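PDB 6VSS: arginase, mitochondrial from Medicago truncatula, which hydrolyses L-arginine to urea and L-ornithine with two manganese ions per subunit, and also converts agmatine to putrescine. Local coordinates for residues Val112-Gly117 against Asp149-Leu154; Ile180-Phe183 against Pro187-Tyr190; Asp227-Val232 against Glu241-Ser246. All blocks are in the same frame, centred on the assembly; numbering follows the deposited sequence.

The three contacts follow one another along the chain, each closing before the next opens, around one parallel beta-sheet. Contact 1 joins the outermost strand 113-118 to strand 151-157, third in the sheet order. Contact 2 begins on strand 178-183 of the same sheet, its centre about 24 Å from that of contact 1 and on the opposite side of the chain's centre, where the manganese ions bind. Contact 3 lies about 11 Å from contact 2, centre to centre, and touches it: L189 O lies 3.0 Å from Q231 NE2, a probable hydrogen bond, and P187 packs on V228. Along the sheet the contacts thus pass from edge packing to the metal site and then to a salt-bridge cluster at a subunit interface.

Contact 1 (Val112-Gly117 against Asp149-Leu154); sequences VITNVG and DPLRPL
The edge of the parallel sheet of the arginase fold is the setting here: V116 and T114 on strand 113-118 meet L151 at the start of strand 151-157. Strand 63-69 runs between the two, so they are next-but-one neighbours; the CA atoms of T114 and L151 are 8.7 Å apart, and side chains alone bridge the gap. L151 does so with both ends of its fork. Its CD2 methyl reaches T114 CG2 at 4.4 Å, while CD1 approaches V116 CG2 at 4.5 Å, a loose apolar contact. The leucine chain is extended at its second torsion (chi2 -168°), which brings the CD1 methyl within contact of V116. T114 offers its methyl to the leucine and its hydroxyl OG1 to K50 of helix 25-57, thereby dividing apolar and polar duties between two branches. The same helix covers V116 through I43. Backbone hydrogen bonds from T114, V116 and G117 to strand 63-69 fix the spacing, and S65 of that strand touches both T114 and L151. Side chains meeting over the backbone of an intervening strand, beneath a covering helix, are what the layered alpha/beta/alpha fold of arginases produces on a face of its parallel sheet.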
ATOM      1  N   VAL B 112      12.443   3.159 -34.712  1.00 31.33           N
ATOM      2  CA  VAL B 112      11.125   2.729 -34.180  1.00 30.94           C
ATOM      3  C   VAL B 112      10.654   3.714 -33.115  1.00 28.58           C
ATOM      4  O   VAL B 112       9.469   4.026 -33.089  1.00 27.43           O
ATOM      5  CB  VAL B 112      11.214   1.311 -33.617  1.00 31.65           C
ATOM      6  CG1 VAL B 112       9.873   0.899 -33.050  1.00 32.21           C
ATOM      7  CG2 VAL B 112      11.689   0.366 -34.700  1.00 33.20           C
ATOM      8  N   ILE B 113      11.533   4.136 -32.219  1.00 28.62           N
ATOM      9  CA  ILE B 113      11.118   5.082 -31.142  1.00 28.29           C
ATOM     10  C   ILE B 113      12.333   5.837 -30.621  1.00 29.17           C
ATOM     11  O   ILE B 113      13.408   5.250 -30.478  1.00 29.32           O
ATOM     12  CB  ILE B 113      10.347   4.350 -30.031  1.00 28.49           C
ATOM     13  CG1 ILE B 113       9.657   5.359 -29.113  1.00 27.50           C
ATOM     14  CG2 ILE B 113      11.292   3.395 -29.270  1.00 28.44           C
ATOM     15  CD1 ILE B 113       8.935   4.712 -27.980  1.00 27.94           C
ATOM     16  N   THR B 114      12.153   7.128 -30.371  1.00 28.89           N
ATOM     17  CA  THR B 114      13.243   7.958 -29.853  1.00 28.50           C
ATOM     18  C   THR B 114      12.647   8.987 -28.886  1.00 27.34           C
ATOM     19  O   THR B 114      11.527   9.463 -29.129  1.00 26.24           O
ATOM     20  CB  THR B 114      14.013   8.521 -31.056  1.00 27.61           C
ATOM     21  OG1 THR B 114      15.240   9.040 -30.578  1.00 28.73           O
ATOM     22  CG2 THR B 114      13.323   9.666 -31.742  1.00 28.73           C
ATOM     23  N   ASN B 115      13.440   9.425 -27.917  1.00 27.82           N
ATOM     24  CA  ASN B 115      13.055  10.515 -26.992  1.00 27.81           C
ATOM     25  C   ASN B 115      13.568  11.846 -27.535  1.00 27.87           C
ATOM     26  O   ASN B 115      14.738  11.922 -27.814  1.00 28.09           O
ATOM     27  CB  ASN B 115      13.609  10.282 -25.596  1.00 27.87           C
ATOM     28  CG  ASN B 115      13.094  11.324 -24.621  1.00 28.93           C
ATOM     29  OD1 ASN B 115      11.977  11.845 -24.751  1.00 30.17           O
ATOM     30  ND2 ASN B 115      13.911  11.667 -23.653  1.00 29.88           N
ATOM     31  N   VAL B 116      12.742  12.868 -27.614  1.00 28.62           N
ATOM     32  CA  VAL B 116      13.198  14.252 -27.910  1.00 30.12           C
ATOM     33  C   VAL B 116      13.372  14.953 -26.562  1.00 30.50           C
ATOM     34  O   VAL B 116      14.511  15.237 -26.194  1.00 29.37           O
ATOM     35  CB  VAL B 116      12.221  14.998 -28.831  1.00 31.71           C
ATOM     36  CG1 VAL B 116      12.482  16.502 -28.841  1.00 32.97           C
ATOM     37  CG2 VAL B 116      12.250  14.450 -30.248  1.00 32.46           C
ATOM     38  N   GLY B 117      12.297  15.075 -25.776  1.00 30.36           N
ATOM     39  CA  GLY B 117      12.397  15.551 -24.386  1.00 29.94           C
ATOM     40  C   GLY B 117      11.131  16.235 -23.917  1.00 29.47           C
ATOM     41  O   GLY B 117      10.108  16.007 -24.518  1.00 28.32           O
ATOM     42  N   ASP B 149      11.765  15.698 -40.265  1.00 40.16           N
ATOM     43  CA  ASP B 149      11.335  14.408 -40.862  1.00 41.22           C
ATOM     44  C   ASP B 149      12.541  13.467 -40.801  1.00 37.99           C
ATOM     45  O   ASP B 149      13.654  13.929 -41.083  1.00 37.48           O
ATOM     46  CB  ASP B 149      10.904  14.596 -42.318  1.00 44.33           C
ATOM     47  CG  ASP B 149      11.986  14.220 -43.318  1.00 52.81           C
ATOM     48  OD1 ASP B 149      12.187  13.008 -43.534  1.00 58.73           O
ATOM     49  OD2 ASP B 149      12.627  15.137 -43.863  1.00 49.33           O
ATOM     50  N   PRO B 150      12.381  12.181 -40.430  1.00 36.72           N
ATOM     51  CA  PRO B 150      11.102  11.483 -40.485  1.00 34.74           C
ATOM     52  C   PRO B 150      10.404  11.429 -39.117  1.00 35.35           C
ATOM     53  O   PRO B 150       9.565  10.576 -38.939  1.00 33.94           O
ATOM     54  CB  PRO B 150      11.560  10.074 -40.877  1.00 35.68           C
ATOM     55  CG  PRO B 150      12.870   9.897 -40.143  1.00 34.25           C
ATOM     56  CD  PRO B 150      13.458  11.287 -40.007  1.00 34.99           C
ATOM     57  N   LEU B 151      10.802  12.301 -38.184  1.00 33.89           N
ATOM     58  CA  LEU B 151      10.232  12.285 -36.812  1.00 33.74           C
ATOM     59  C   LEU B 151       8.745  12.598 -36.889  1.00 32.83           C
ATOM     60  O   LEU B 151       8.350  13.533 -37.644  1.00 32.67           O
ATOM     61  CB  LEU B 151      10.899  13.329 -35.925  1.00 33.49           C
ATOM     62  CG  LEU B 151      12.418  13.248 -35.794  1.00 32.41           C
ATOM     63  CD1 LEU B 151      12.865  14.161 -34.665  1.00 32.11           C
ATOM     64  CD2 LEU B 151      12.878  11.818 -35.571  1.00 32.59           C
ATOM     65  N   ARG B 152       7.966  11.902 -36.070  1.00 30.91           N
ATOM     66  CA  ARG B 152       6.514  12.123 -35.882  1.00 30.55           C
ATOM     67  C   ARG B 152       6.247  12.200 -34.366  1.00 30.24           C
ATOM     68  O   ARG B 152       6.714  11.338 -33.633  1.00 27.43           O
ATOM     69  CB  ARG B 152       5.672  11.092 -36.624  1.00 32.03           C
ATOM     70  CG  ARG B 152       5.724  11.216 -38.136  1.00 33.98           C
ATOM     71  CD  ARG B 152       4.652  10.389 -38.809  1.00 35.57           C
ATOM     72  NE  ARG B 152       4.909  10.330 -40.230  1.00 36.00           N
ATOM     73  CZ  ARG B 152       4.051  10.002 -41.174  1.00 37.66           C
ATOM     74  NH1 ARG B 152       2.812   9.668 -40.889  1.00 36.64           N
ATOM     75  NH2 ARG B 152       4.448   9.999 -42.429  1.00 41.55           N
ATOM     76  N   PRO B 153       5.512  13.225 -33.913  1.00 29.41           N
ATOM     77  CA  PRO B 153       5.316  13.509 -32.492  1.00 29.67           C
ATOM     78  C   PRO B 153       4.377  12.522 -31.790  1.00 28.33           C
ATOM     79  O   PRO B 153       3.204  12.411 -32.176  1.00 27.21           O
ATOM     80  CB  PRO B 153       4.690  14.903 -32.504  1.00 30.07           C
ATOM     81  CG  PRO B 153       3.930  14.896 -33.777  1.00 31.35           C
ATOM     82  CD  PRO B 153       4.921  14.273 -34.743  1.00 30.86           C
ATOM     83  N   LEU B 154       4.939  11.790 -30.836  1.00 27.65           N
ATOM     84  CA  LEU B 154       4.181  10.976 -29.847  1.00 26.53           C
ATOM     85  C   LEU B 154       4.311  11.726 -28.502  1.00 25.14           C
ATOM     86  O   LEU B 154       5.346  11.718 -27.873  1.00 23.33           O
ATOM     87  CB  LEU B 154       4.692   9.531 -29.873  1.00 26.15           C
ATOM     88  CG  LEU B 154       3.712   8.491 -29.325  1.00 26.76           C
ATOM     89  CD1 LEU B 154       4.221   7.049 -29.527  1.00 27.12           C
ATOM     90  CD2 LEU B 154       3.490   8.751 -27.825  1.00 25.71           C
TER

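Contact 2 (Ile180-Phe183 against Pro187-Tyr190); sequences ILHF and PDLY. With MN (manganese (II) ion), chain J.
The backbone of strand 178-183 ends in a loop that turns back over it, bringing P187 to face H182 with their CA atoms 8.7 Å apart. H182 crosses most of that distance with its ring. CG stands anti to the backbone N (chi1 164°), which directs the imidazole at the loop, and CE1 comes to 3.5 Å from P187 O. The carbonyl oxygen lies at the edge of the ring and in its plane, a close approach of a ring carbon to an oxygen. Both ring nitrogens have partners: ND1 is paired with Q218 NE2, which also bonds to P187 O, and NE2 with OD2 of the metal ligand D184. One glutamine therefore ties strand residue and loop residue together, while the histidine acts in the second shell, positioning a first-shell carboxylate. F204 stacks on the H182 ring.

D188 turns inward from the loop at a left-handed backbone conformation (phi 52°, psi 45°). Its OD2 binds manganese at 2.2 Å, whereas OD1 remains 3.3 Å from the ion and instead accepts a 2.6 Å hydrogen bond from a water. That water is itself a ligand, its oxygen 2.1 Å from the manganese, so the carboxylate grips the ion directly with one oxygen and orients its water with the other. H160, D184 and D269 supply the remaining protein ligands. H182 NE2 is 4.2 Å from D188 OD2, near without bonding. D188, L189 and Y190 also belong to the L-ornithine site, and Y190 packs on N98 of a neighbouring subunit. A metal-binding loop following a central strand, with D184, H186 and D188 gathered at the C-terminal end of the sheet's strands, is characteristic of the binuclear manganese site of arginases and related ureohydrolases.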
ATOM      1  N   ILE B 180      -9.431  11.769 -35.911  1.00 29.16           N
ATOM      2  CA  ILE B 180      -8.924  11.420 -34.563  1.00 27.19           C
ATOM      3  C   ILE B 180      -9.603  10.165 -34.040  1.00 26.58           C
ATOM      4  O   ILE B 180     -10.812  10.023 -34.124  1.00 26.50           O
ATOM      5  CB  ILE B 180      -9.073  12.583 -33.582  1.00 27.59           C
ATOM      6  CG1 ILE B 180      -8.370  13.849 -34.078  1.00 27.37           C
ATOM      7  CG2 ILE B 180      -8.624  12.145 -32.183  1.00 26.41           C
ATOM      8  CD1 ILE B 180      -8.540  15.005 -33.162  1.00 28.37           C
ATOM      9  N   LEU B 181      -8.790   9.285 -33.508  1.00 25.47           N
ATOM     10  CA  LEU B 181      -9.231   8.126 -32.727  1.00 24.73           C
ATOM     11  C   LEU B 181      -8.839   8.477 -31.309  1.00 24.62           C
ATOM     12  O   LEU B 181      -7.648   8.764 -31.107  1.00 23.53           O
ATOM     13  CB  LEU B 181      -8.490   6.873 -33.178  1.00 24.01           C
ATOM     14  CG  LEU B 181      -8.741   5.673 -32.271  1.00 23.69           C
ATOM     15  CD1 LEU B 181     -10.223   5.373 -32.172  1.00 23.59           C
ATOM     16  CD2 LEU B 181      -7.950   4.479 -32.810  1.00 24.32           C
ATOM     17  N   HIS B 182      -9.831   8.563 -30.423  1.00 24.50           N
ATOM     18  CA  HIS B 182      -9.689   9.134 -29.074  1.00 24.53           C
ATOM     19  C   HIS B 182     -10.206   8.077 -28.114  1.00 25.31           C
ATOM     20  O   HIS B 182     -11.407   7.747 -28.194  1.00 27.12           O
ATOM     21  CB  HIS B 182     -10.393  10.481 -29.037  1.00 25.10           C
ATOM     22  CG  HIS B 182     -10.672  11.021 -27.666  1.00 25.35           C
ATOM     23  ND1 HIS B 182     -11.828  11.740 -27.380  1.00 25.47           N
ATOM     24  CD2 HIS B 182      -9.930  11.024 -26.539  1.00 24.90           C
ATOM     25  CE1 HIS B 182     -11.765  12.166 -26.132  1.00 25.86           C
ATOM     26  NE2 HIS B 182     -10.619  11.711 -25.591  1.00 25.10           N
ATOM     27  N   PHE B 183      -9.339   7.550 -27.268  1.00 24.77           N
ATOM     28  CA  PHE B 183      -9.703   6.639 -26.151  1.00 25.41           C
ATOM     29  C   PHE B 183      -9.862   7.463 -24.882  1.00 25.69           C
ATOM     30  O   PHE B 183      -8.955   8.176 -24.497  1.00 24.82           O
ATOM     31  CB  PHE B 183      -8.659   5.548 -25.962  1.00 25.14           C
ATOM     32  CG  PHE B 183      -8.504   4.641 -27.155  1.00 25.16           C
ATOM     33  CD1 PHE B 183      -7.561   4.917 -28.138  1.00 25.64           C
ATOM     34  CD2 PHE B 183      -9.202   3.449 -27.251  1.00 25.74           C
ATOM     35  CE1 PHE B 183      -7.360   4.066 -29.217  1.00 24.59           C
ATOM     36  CE2 PHE B 183      -9.025   2.608 -28.355  1.00 25.54           C
ATOM     37  CZ  PHE B 183      -8.124   2.937 -29.336  1.00 25.42           C
ATOM     38  N   PRO B 187     -15.848  12.326 -22.740  1.00 29.62           N
ATOM     39  CA  PRO B 187     -15.769  12.876 -24.093  1.00 29.90           C
ATOM     40  C   PRO B 187     -14.779  14.047 -24.226  1.00 30.74           C
ATOM     41  O   PRO B 187     -14.399  14.362 -25.343  1.00 31.66           O
ATOM     42  CB  PRO B 187     -17.215  13.296 -24.410  1.00 30.56           C
ATOM     43  CG  PRO B 187     -18.087  12.462 -23.460  1.00 31.22           C
ATOM     44  CD  PRO B 187     -17.229  12.259 -22.215  1.00 30.79           C
ATOM     45  N   ASP B 188     -14.498  14.764 -23.144  1.00 30.94           N
ATOM     46  CA  ASP B 188     -13.693  16.007 -23.171  1.00 31.88           C
ATOM     47  C   ASP B 188     -14.228  16.992 -24.218  1.00 33.37           C
ATOM     48  O   ASP B 188     -13.413  17.692 -24.808  1.00 31.66           O
ATOM     49  CB  ASP B 188     -12.231  15.702 -23.444  1.00 33.21           C
ATOM     50  CG  ASP B 188     -11.525  14.971 -22.313  1.00 34.62           C
ATOM     51  OD1 ASP B 188     -12.146  14.854 -21.227  1.00 32.41           O
ATOM     52  OD2 ASP B 188     -10.348  14.592 -22.526  1.00 37.52           O
ATOM     53  N   LEU B 189     -15.554  17.188 -24.268  1.00 36.04           N
ATOM     54  CA  LEU B 189     -16.215  18.076 -25.263  1.00 37.00           C
ATOM     55  C   LEU B 189     -16.995  19.227 -24.609  1.00 37.88           C
ATOM     56  O   LEU B 189     -17.711  19.895 -25.338  1.00 37.06           O
ATOM     57  CB  LEU B 189     -17.136  17.202 -26.110  1.00 36.64           C
ATOM     58  CG  LEU B 189     -16.428  16.523 -27.275  1.00 37.25           C
ATOM     59  CD1 LEU B 189     -17.266  15.374 -27.831  1.00 38.35           C
ATOM     60  CD2 LEU B 189     -16.122  17.537 -28.378  1.00 36.74           C
ATOM     61  N   TYR B 190     -16.847  19.479 -23.305  1.00 40.59           N
ATOM     62  CA  TYR B 190     -17.499  20.627 -22.624  1.00 43.38           C
ATOM     63  C   TYR B 190     -17.194  21.950 -23.338  1.00 44.68           C
ATOM     64  O   TYR B 190     -16.017  22.213 -23.653  1.00 44.46           O
ATOM     65  CB  TYR B 190     -16.955  20.817 -21.220  1.00 46.05           C
ATOM     66  CG  TYR B 190     -17.520  19.865 -20.217  1.00 47.13           C
ATOM     67  CD1 TYR B 190     -18.662  20.181 -19.495  1.00 48.13           C
ATOM     68  CD2 TYR B 190     -16.889  18.652 -19.981  1.00 48.62           C
ATOM     69  CE1 TYR B 190     -19.142  19.309 -18.531  1.00 49.85           C
ATOM     70  CE2 TYR B 190     -17.353  17.774 -19.017  1.00 47.47           C
ATOM     71  CZ  TYR B 190     -18.492  18.101 -18.308  1.00 48.32           C
ATOM     72  OH  TYR B 190     -18.964  17.198 -17.400  1.00 55.10           O
TER
HETATM   73 MN    MN J 402      -9.566  12.878 -21.447  1.00 34.73          MN
HETATM   74  O   HOH W   1     -10.908  12.937 -19.881  1.00 29.70           O

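Contact 3 (Asp227-Val232 against Glu241-Ser246); sequences DVREQV and EMRTLS
R229 grips the carboxylate of E241 end-on with two nitrogens, one to each oxygen. R229 NH1 donates to E241 OE2 at 2.8 Å, on the syn side but tilted out of the carboxylate plane, and R229 NH2 donates to E241 OE1 at 3.2 Å. Both bonds are bent, and the guanidinium and carboxylate planes stand 52° apart, with the two side chains crossing at about a right angle. E241 OE1 has a second strong donor, R243 NE at 2.7 Å, which comes from the opposite face of the carboxylate to R229 NH2. R243 NH2 adds two weak bonds to the same carboxylate. The two guanidinium groups come within 3.8 Å, NH1 of R229 to NH2 of R243, a proximity that the shared anion probably offsets.

The torsions explain the meeting. R229, extended from CG to NE, carries its guanidinium across to E241, while R243 places CG between its backbone N and carbonyl carbon (chi1 68°), bending the arginine back over E241, two residues earlier. An alanine in place of E241 is likely to leave R229 without its carboxylate mate and R243 held mainly through E103 of a neighbouring subunit, with their like charges no longer screened. Outward of this network, R243 NH1 forms its salt bridge with that E103 of the neighbouring subunit, and E102 of the same subunit packs on R229 and E241. The cluster thus joins helix 226-234 to the end of the outermost strand 238-241, just ahead of helix 245-252, at the hexamer's subunit interface.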
ATOM      1  N   ASP B 227     -25.546  17.809 -21.537  1.00 41.47           N
ATOM      2  CA  ASP B 227     -25.149  18.992 -22.354  1.00 44.27           C
ATOM      3  C   ASP B 227     -24.041  18.623 -23.337  1.00 43.01           C
ATOM      4  O   ASP B 227     -23.945  19.249 -24.393  1.00 43.11           O
ATOM      5  CB  ASP B 227     -24.655  20.138 -21.489  1.00 46.85           C
ATOM      6  CG  ASP B 227     -25.824  20.890 -20.898  1.00 51.47           C
ATOM      7  OD1 ASP B 227     -26.934  20.770 -21.459  1.00 54.43           O
ATOM      8  OD2 ASP B 227     -25.627  21.558 -19.876  1.00 54.22           O
ATOM      9  N   VAL B 228     -23.230  17.629 -22.997  1.00 41.84           N
ATOM     10  CA  VAL B 228     -22.088  17.191 -23.858  1.00 40.99           C
ATOM     11  C   VAL B 228     -22.644  16.238 -24.904  1.00 39.51           C
ATOM     12  O   VAL B 228     -22.113  16.239 -26.018  1.00 37.65           O
ATOM     13  CB  VAL B 228     -20.963  16.589 -22.999  1.00 41.45           C
ATOM     14  CG1 VAL B 228     -19.976  15.764 -23.799  1.00 41.75           C
ATOM     15  CG2 VAL B 228     -20.270  17.714 -22.245  1.00 42.08           C
ATOM     16  N   ARG B 229     -23.746  15.544 -24.583  1.00 40.16           N
ATOM     17  CA  ARG B 229     -24.514  14.792 -25.609  1.00 41.34           C
ATOM     18  C   ARG B 229     -24.923  15.774 -26.703  1.00 42.32           C
ATOM     19  O   ARG B 229     -24.832  15.370 -27.863  1.00 43.91           O
ATOM     20  CB  ARG B 229     -25.663  14.002 -24.996  1.00 40.26           C
ATOM     21  CG  ARG B 229     -25.186  12.742 -24.303  1.00 39.88           C
ATOM     22  CD  ARG B 229     -26.344  11.996 -23.719  1.00 40.17           C
ATOM     23  NE  ARG B 229     -25.960  10.959 -22.763  1.00 40.43           N
ATOM     24  CZ  ARG B 229     -25.587   9.732 -23.091  1.00 39.86           C
ATOM     25  NH1 ARG B 229     -25.478   9.423 -24.369  1.00 41.74           N
ATOM     26  NH2 ARG B 229     -25.313   8.818 -22.167  1.00 38.61           N
ATOM     27  N   GLU B 230     -25.265  17.026 -26.360  1.00 45.81           N
ATOM     28  CA  GLU B 230     -25.566  18.084 -27.379  1.00 48.18           C
ATOM     29  C   GLU B 230     -24.321  18.290 -28.234  1.00 44.30           C
ATOM     30  O   GLU B 230     -24.439  18.458 -29.444  1.00 44.35           O
ATOM     31  CB  GLU B 230     -25.866  19.495 -26.828  1.00 52.57           C
ATOM     32  CG  GLU B 230     -27.022  19.665 -25.846  1.00 57.38           C
ATOM     33  CD  GLU B 230     -27.207  21.113 -25.338  1.00 64.53           C
ATOM     34  OE1 GLU B 230     -27.026  21.389 -24.096  1.00 65.88           O
ATOM     35  OE2 GLU B 230     -27.517  22.000 -26.191  1.00 65.55           O
ATOM     36  N   GLN B 231     -23.167  18.389 -27.577  1.00 43.09           N
ATOM     37  CA  GLN B 231     -21.887  18.755 -28.245  1.00 42.45           C
ATOM     38  C   GLN B 231     -21.562  17.661 -29.274  1.00 41.27           C
ATOM     39  O   GLN B 231     -21.275  18.010 -30.438  1.00 38.29           O
ATOM     40  CB  GLN B 231     -20.786  18.980 -27.202  1.00 40.52           C
ATOM     41  CG  GLN B 231     -20.954  20.252 -26.395  1.00 39.92           C
ATOM     42  CD  GLN B 231     -20.549  21.488 -27.159  1.00 41.11           C
ATOM     43  OE1 GLN B 231     -21.316  22.047 -27.928  1.00 39.59           O
ATOM     44  NE2 GLN B 231     -19.312  21.922 -26.949  1.00 45.30           N
ATOM     45  N   VAL B 232     -21.720  16.392 -28.861  1.00 41.23           N
ATOM     46  CA  VAL B 232     -21.548  15.173 -29.709  1.00 40.87           C
ATOM     47  C   VAL B 232     -22.397  15.298 -30.973  1.00 43.60           C
ATOM     48  O   VAL B 232     -21.855  15.115 -32.062  1.00 44.49           O
ATOM     49  CB  VAL B 232     -21.909  13.896 -28.942  1.00 40.16           C
ATOM     50  CG1 VAL B 232     -21.921  12.694 -29.857  1.00 40.06           C
ATOM     51  CG2 VAL B 232     -20.964  13.655 -27.777  1.00 40.93           C
ATOM     52  N   GLU B 241     -20.058   4.527 -26.647  1.00 33.54           N
ATOM     53  CA  GLU B 241     -20.233   4.294 -25.186  1.00 33.85           C
ATOM     54  C   GLU B 241     -19.994   2.821 -24.819  1.00 32.21           C
ATOM     55  O   GLU B 241     -20.313   1.907 -25.649  1.00 32.93           O
ATOM     56  CB  GLU B 241     -21.627   4.775 -24.819  1.00 34.84           C
ATOM     57  CG  GLU B 241     -21.772   6.281 -24.995  1.00 37.16           C
ATOM     58  CD  GLU B 241     -23.177   6.784 -24.647  1.00 39.66           C
ATOM     59  OE1 GLU B 241     -23.685   6.440 -23.545  1.00 39.73           O
ATOM     60  OE2 GLU B 241     -23.765   7.513 -25.471  1.00 41.08           O
ATOM     61  N   MET B 242     -19.437   2.573 -23.636  1.00 29.62           N
ATOM     62  CA  MET B 242     -19.189   1.180 -23.164  1.00 29.80           C
ATOM     63  C   MET B 242     -20.485   0.348 -23.193  1.00 30.43           C
ATOM     64  O   MET B 242     -20.414  -0.837 -23.447  1.00 29.12           O
ATOM     65  CB  MET B 242     -18.643   1.155 -21.737  1.00 29.19           C
ATOM     66  CG  MET B 242     -17.235   1.675 -21.607  1.00 28.81           C
ATOM     67  SD  MET B 242     -16.051   0.709 -22.579  1.00 27.78           S
ATOM     68  CE  MET B 242     -16.043  -0.862 -21.709  1.00 26.23           C
ATOM     69  N   ARG B 243     -21.640   0.955 -22.908  1.00 32.83           N
ATOM     70  CA  ARG B 243     -22.943   0.226 -22.886  1.00 34.81           C
ATOM     71  C   ARG B 243     -23.338  -0.301 -24.283  1.00 35.56           C
ATOM     72  O   ARG B 243     -24.287  -1.107 -24.308  1.00 39.44           O
ATOM     73  CB  ARG B 243     -24.044   1.095 -22.259  1.00 36.02           C
ATOM     74  CG  ARG B 243     -24.431   2.308 -23.080  1.00 38.46           C
ATOM     75  CD  ARG B 243     -25.335   3.265 -22.347  1.00 40.94           C
ATOM     76  NE  ARG B 243     -25.493   4.442 -23.198  1.00 43.57           N
ATOM     77  CZ  ARG B 243     -26.599   4.780 -23.870  1.00 46.35           C
ATOM     78  NH1 ARG B 243     -27.693   4.046 -23.776  1.00 49.26           N
ATOM     79  NH2 ARG B 243     -26.611   5.849 -24.645  1.00 44.33           N
ATOM     80  N   THR B 244     -22.656   0.050 -25.392  1.00 36.12           N
ATOM     81  CA  THR B 244     -22.946  -0.491 -26.757  1.00 36.06           C
ATOM     82  C   THR B 244     -21.734  -1.206 -27.329  1.00 36.46           C
ATOM     83  O   THR B 244     -21.651  -1.364 -28.585  1.00 38.35           O
ATOM     84  CB  THR B 244     -23.442   0.568 -27.773  1.00 36.08           C
ATOM     85  OG1 THR B 244     -22.602   1.709 -27.939  1.00 34.94           O
ATOM     86  CG2 THR B 244     -24.797   1.109 -27.394  1.00 36.43           C
ATOM     87  N   LEU B 245     -20.785  -1.602 -26.490  1.00 36.33           N
ATOM     88  CA  LEU B 245     -19.457  -2.000 -27.002  1.00 34.82           C
ATOM     89  C   LEU B 245     -19.591  -3.273 -27.830  1.00 37.11           C
ATOM     90  O   LEU B 245     -18.935  -3.378 -28.899  1.00 37.47           O
ATOM     91  CB  LEU B 245     -18.506  -2.308 -25.852  1.00 34.14           C
ATOM     92  CG  LEU B 245     -17.129  -2.746 -26.314  1.00 32.80           C
ATOM     93  CD1 LEU B 245     -16.478  -1.627 -27.097  1.00 32.29           C
ATOM     94  CD2 LEU B 245     -16.228  -3.163 -25.152  1.00 34.05           C
ATOM     95  N   SER B 246     -20.238  -4.291 -27.268  1.00 39.02           N
ATOM     96  CA  SER B 246     -20.186  -5.639 -27.872  1.00 40.31           C
ATOM     97  C   SER B 246     -20.813  -5.536 -29.274  1.00 41.61           C
ATOM     98  O   SER B 246     -20.226  -6.033 -30.196  1.00 42.19           O
ATOM     99  CB  SER B 246     -20.752  -6.700 -26.968  1.00 41.82           C
ATOM    100  OG  SER B 246     -22.125  -6.914 -27.206  1.00 47.22           O
TER